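Local coordinates for 177aa long conserved hypothetical protein (ST1454) (Sulfolobus tokodaii, PDB 1WOZ) that probably transfers the adenosyl group of ATP to cob(I)alamin, as other PduO-type corrinoid adenosyltransferases do, at residues A[48-53]-A[161-166]; A[97-102]-A[152-157]. All blocks are in the same frame, centred on the assembly; numbering follows the deposited sequence.

Contact 1: A[48-53]-A[161-166]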
# COMPACT_ATOMS: atom_id res chain seq x y z
N GLU A 48 7.59 17.82 15.21
CA GLU A 48 7.71 18.87 14.20
C GLU A 48 8.91 18.76 13.29
O GLU A 48 8.82 19.17 12.13
CB GLU A 48 7.72 20.26 14.86
CG GLU A 48 6.44 20.60 15.58
CD GLU A 48 5.25 20.67 14.67
OE1 GLU A 48 5.36 21.16 13.51
OE2 GLU A 48 4.18 20.23 15.12
N ASP A 49 10.02 18.23 13.79
CA ASP A 49 11.18 18.10 12.94
C ASP A 49 10.94 17.14 11.80
O ASP A 49 11.33 17.41 10.66
CB ASP A 49 12.46 17.72 13.72
CG ASP A 49 12.31 16.45 14.59
OD1 ASP A 49 11.19 15.90 14.76
OD2 ASP A 49 13.35 16.02 15.12
N MSE A 50 10.29 16.01 12.10
CA MSE A 50 10.00 15.04 11.06
C MSE A 50 8.93 15.54 10.10
O MSE A 50 9.02 15.29 8.90
CB MSE A 50 9.54 13.71 11.67
CG MSE A 50 10.67 12.91 12.25
SE MSE A 50 10.04 11.13 12.78
CE MSE A 50 11.31 10.81 14.23
N LYS A 51 7.91 16.21 10.62
CA LYS A 51 6.86 16.74 9.76
C LYS A 51 7.48 17.71 8.75
O LYS A 51 7.18 17.65 7.56
CB LYS A 51 5.79 17.49 10.57
CG LYS A 51 4.90 16.64 11.48
CD LYS A 51 3.88 17.58 12.17
CE LYS A 51 2.88 16.86 13.08
NZ LYS A 51 1.86 16.02 12.34
N LYS A 52 8.35 18.59 9.24
CA LYS A 52 9.01 19.57 8.36
C LYS A 52 9.82 18.89 7.26
O LYS A 52 9.71 19.26 6.07
CB LYS A 52 9.92 20.49 9.20
CG LYS A 52 10.87 21.39 8.39
CD LYS A 52 11.82 22.13 9.33
CE LYS A 52 12.84 23.00 8.59
NZ LYS A 52 12.20 24.15 7.89
N ASP A 53 10.62 17.90 7.63
CA ASP A 53 11.43 17.19 6.64
C ASP A 53 10.58 16.48 5.60
O ASP A 53 10.85 16.56 4.39
CB ASP A 53 12.35 16.16 7.32
CG ASP A 53 13.49 16.83 8.10
OD1 ASP A 53 13.82 17.99 7.78
OD2 ASP A 53 14.04 16.19 9.01
N ASN A 161 10.75 5.22 17.27
CA ASN A 161 10.66 4.22 18.35
C ASN A 161 11.36 4.69 19.61
O ASN A 161 10.85 4.53 20.70
CB ASN A 161 11.22 2.85 17.90
CG ASN A 161 10.18 2.05 17.12
OD1 ASN A 161 8.97 2.26 17.29
ND2 ASN A 161 10.64 1.15 16.26
N LYS A 162 12.55 5.26 19.47
CA LYS A 162 13.26 5.77 20.65
C LYS A 162 12.40 6.80 21.39
O LYS A 162 12.26 6.74 22.62
CB LYS A 162 14.57 6.44 20.25
CG LYS A 162 15.35 7.04 21.42
CD LYS A 162 16.67 7.60 20.92
CE LYS A 162 17.43 8.34 22.02
NZ LYS A 162 17.97 7.39 23.02
N ARG A 163 11.81 7.74 20.65
CA ARG A 163 10.97 8.75 21.28
C ARG A 163 9.73 8.14 21.91
O ARG A 163 9.12 8.75 22.80
CB ARG A 163 10.56 9.83 20.27
CG ARG A 163 11.76 10.68 19.80
CD ARG A 163 11.33 11.79 18.81
NE ARG A 163 12.49 12.51 18.28
CZ ARG A 163 12.42 13.44 17.34
NH1 ARG A 163 11.24 13.78 16.83
NH2 ARG A 163 13.52 14.03 16.89
N ARG A 164 9.34 6.95 21.46
CA ARG A 164 8.17 6.27 22.00
C ARG A 164 8.53 5.18 23.02
O ARG A 164 7.66 4.42 23.45
CB ARG A 164 7.35 5.63 20.87
CG ARG A 164 6.54 6.60 20.05
CD ARG A 164 5.48 7.26 20.94
NE ARG A 164 4.50 8.03 20.15
CZ ARG A 164 4.01 9.21 20.53
NH1 ARG A 164 4.41 9.76 21.67
NH2 ARG A 164 3.12 9.83 19.77
N ASN A 165 9.79 5.10 23.42
CA ASN A 165 10.22 4.07 24.39
C ASN A 165 9.95 2.65 23.92
O ASN A 165 9.65 1.76 24.71
CB ASN A 165 9.55 4.29 25.75
CG ASN A 165 10.19 5.45 26.51
OD1 ASN A 165 9.88 6.61 26.27
ND2 ASN A 165 11.12 5.13 27.41
N VAL A 166 10.09 2.45 22.62
CA VAL A 166 9.88 1.15 22.02
C VAL A 166 11.23 0.61 21.52
O VAL A 166 11.96 1.31 20.83
CB VAL A 166 8.90 1.26 20.83
CG1 VAL A 166 8.88 -0.05 20.04
CG2 VAL A 166 7.51 1.64 21.33
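D49, in the first turn of helix 48-69, and R163, the last residue of helix 140-163, meet in an end-on, two-pronged salt bridge and so link helices whose backbones stay far apart: the closest CA atoms, those of M50 and R163, are 12.0 Å from each other. NH1 of R163 donates to OD1 of D49 at 3.0 Å, and NH2 donates to OD2 at 2.7 Å. Both oxygens accept through their syn lone pairs, both bonds are almost straight, and the carboxylate and guanidinium planes lie only 10° apart. The arginine spans the gap because its chain is extended from CG to NE. OD1 also takes a weak bond from the backbone N of M50, which ties the carboxylate back to its own helix.

Van der Waals packing adds a second layer. The selenomethionine M50 runs past the arginine in the opposite direction and lays CE over one face of the guanidinium, offset toward its rim, 3.9 Å from NH1. W47 makes a cation-pi contact with R163, and E95 of helix 79-96 forms a further salt bridge to NH2.

Beyond R163 the helix closes in a Schellman motif, with N165 at positive phi. E95 gives the guanidinium a second carboxylate, which would probably favour its charged form, and the paired bonds restrict rotation of both flat groups.

Contact 2: A[97-102]-A[152-157]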
# COMPACT_ATOMS: atom_id res chain seq x y z
N GLY A 97 21.31 6.71 17.74
CA GLY A 97 22.47 5.92 18.11
C GLY A 97 22.54 4.71 17.18
O GLY A 97 21.68 4.55 16.29
N PRO A 98 23.54 3.84 17.35
CA PRO A 98 23.67 2.66 16.49
C PRO A 98 22.58 1.61 16.67
O PRO A 98 22.06 1.41 17.76
CB PRO A 98 25.05 2.10 16.87
CG PRO A 98 25.14 2.44 18.36
CD PRO A 98 24.60 3.88 18.38
N VAL A 99 22.24 0.94 15.58
CA VAL A 99 21.23 -0.11 15.63
C VAL A 99 21.75 -1.35 14.91
O VAL A 99 22.43 -1.24 13.89
CB VAL A 99 19.88 0.36 14.96
CG1 VAL A 99 20.07 0.51 13.42
CG2 VAL A 99 18.77 -0.64 15.26
N LYS A 100 21.46 -2.52 15.47
CA LYS A 100 21.84 -3.79 14.85
C LYS A 100 20.96 -4.00 13.62
O LYS A 100 19.80 -3.56 13.59
CB LYS A 100 21.56 -4.95 15.80
CG LYS A 100 22.48 -5.05 17.02
CD LYS A 100 21.98 -6.20 17.91
CE LYS A 100 23.10 -6.81 18.74
NZ LYS A 100 23.73 -5.79 19.60
N LEU A 101 21.51 -4.69 12.62
CA LEU A 101 20.78 -5.02 11.38
C LEU A 101 20.54 -6.54 11.39
O LEU A 101 21.37 -7.29 11.93
CB LEU A 101 21.62 -4.59 10.17
CG LEU A 101 21.96 -3.09 10.18
CD1 LEU A 101 22.91 -2.76 9.02
CD2 LEU A 101 20.65 -2.27 10.07
N PHE A 102 19.43 -7.02 10.83
CA PHE A 102 18.39 -6.20 10.21
C PHE A 102 17.34 -5.78 11.22
O PHE A 102 17.07 -6.50 12.17
CB PHE A 102 17.63 -7.00 9.14
CG PHE A 102 18.43 -7.33 7.94
CD1 PHE A 102 18.51 -8.65 7.50
CD2 PHE A 102 19.08 -6.34 7.22
CE1 PHE A 102 19.23 -8.97 6.34
CE2 PHE A 102 19.80 -6.65 6.07
CZ PHE A 102 19.88 -7.97 5.63
N LEU A 152 16.61 7.72 4.76
CA LEU A 152 16.14 8.77 5.66
C LEU A 152 14.90 8.28 6.42
O LEU A 152 14.77 8.48 7.63
CB LEU A 152 15.80 10.05 4.85
CG LEU A 152 15.04 11.13 5.63
CD1 LEU A 152 15.84 11.56 6.86
CD2 LEU A 152 14.75 12.32 4.70
N LEU A 153 13.96 7.66 5.70
CA LEU A 153 12.74 7.15 6.34
C LEU A 153 13.09 6.10 7.41
O LEU A 153 12.47 6.06 8.47
CB LEU A 153 11.82 6.55 5.27
CG LEU A 153 11.17 7.60 4.33
CD1 LEU A 153 10.52 6.90 3.15
CD2 LEU A 153 10.12 8.43 5.10
N PHE A 154 14.08 5.26 7.11
CA PHE A 154 14.56 4.23 8.04
C PHE A 154 15.11 4.91 9.30
O PHE A 154 14.74 4.57 10.42
CB PHE A 154 15.65 3.40 7.33
CG PHE A 154 16.22 2.28 8.17
CD1 PHE A 154 17.30 2.50 9.01
CD2 PHE A 154 15.66 1.01 8.12
CE1 PHE A 154 17.84 1.46 9.80
CE2 PHE A 154 16.18 -0.05 8.90
CZ PHE A 154 17.27 0.18 9.74
N ALA A 155 15.97 5.91 9.12
CA ALA A 155 16.53 6.61 10.27
C ALA A 155 15.45 7.28 11.10
O ALA A 155 15.53 7.32 12.33
CB ALA A 155 17.58 7.65 9.81
N MSE A 156 14.43 7.80 10.42
CA MSE A 156 13.35 8.45 11.15
C MSE A 156 12.57 7.42 11.96
O MSE A 156 12.12 7.72 13.06
CB MSE A 156 12.39 9.18 10.21
CG MSE A 156 12.98 10.40 9.53
SE MSE A 156 11.53 11.12 8.41
CE MSE A 156 12.25 12.88 7.99
N ALA A 157 12.38 6.23 11.41
CA ALA A 157 11.64 5.19 12.13
C ALA A 157 12.39 4.77 13.41
O ALA A 157 11.76 4.47 14.43
CB ALA A 157 11.41 3.96 11.21
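The helical bundle of this adenosyltransferase fold has one side flanked by the connection from helix 79-96 to strand 103-104, and residues 97-102 of that connection pass alongside helix 140-163. On the helix side a single large side chain, F154, makes the contact. It reaches from the helix toward V99 and L101, two residues apart in the chain. Its CG stands anti to the backbone N (chi1 -179°), which carries the ring outward to the passing segment. V99 and A155 have the closest backbones, with CA atoms 9.8 Å apart, so side chains alone bridge the distance.

The contact is apolar and small, burying 81 Å² in all. V99, itself buried, directs its side chain toward the helix and brings CG1 to the ring edge of F154, near the ring plane. L101 starts off across the line to the helix, but its CD2 methyl reaches back to the far end of the ring.

Backbone hydrogen bonds also tie the segment to the C-terminal residues: V99 pairs with W177, L101 with I173 and K175, and F102 with Y171. A cis peptide bond precedes F102, where the chain turns a corner. On the bundle side, R118 of helix 109-134 also touches F154. Both contacts to the phenyl ring are loose: CG1 of V99 is 4.4 Å from CE1 of F154, while CD2 of L101 is 4.2 Å from CZ of F154.

Overall arrangement
Both contacts draw on helix 140-163, contact 1 at its C-terminal end and contact 2 about two and a half turns earlier, and their centres lie about 12 Å apart. Each is partly buried, with a single buried residue among the three that touch. Their chemistry nevertheless diverges: charge pairing joins two helices in contact 1, whereas contact 2 uses hydrocarbon alone to set a connecting segment against the bundle. In sequence, contact 2 is nested inside the loop that contact 1 closes. They also meet directly through the selenomethionine M156, whose CE lies 3.4 Å from CB of D53 and whose backbone O lies 3.4 Å from CE of M50.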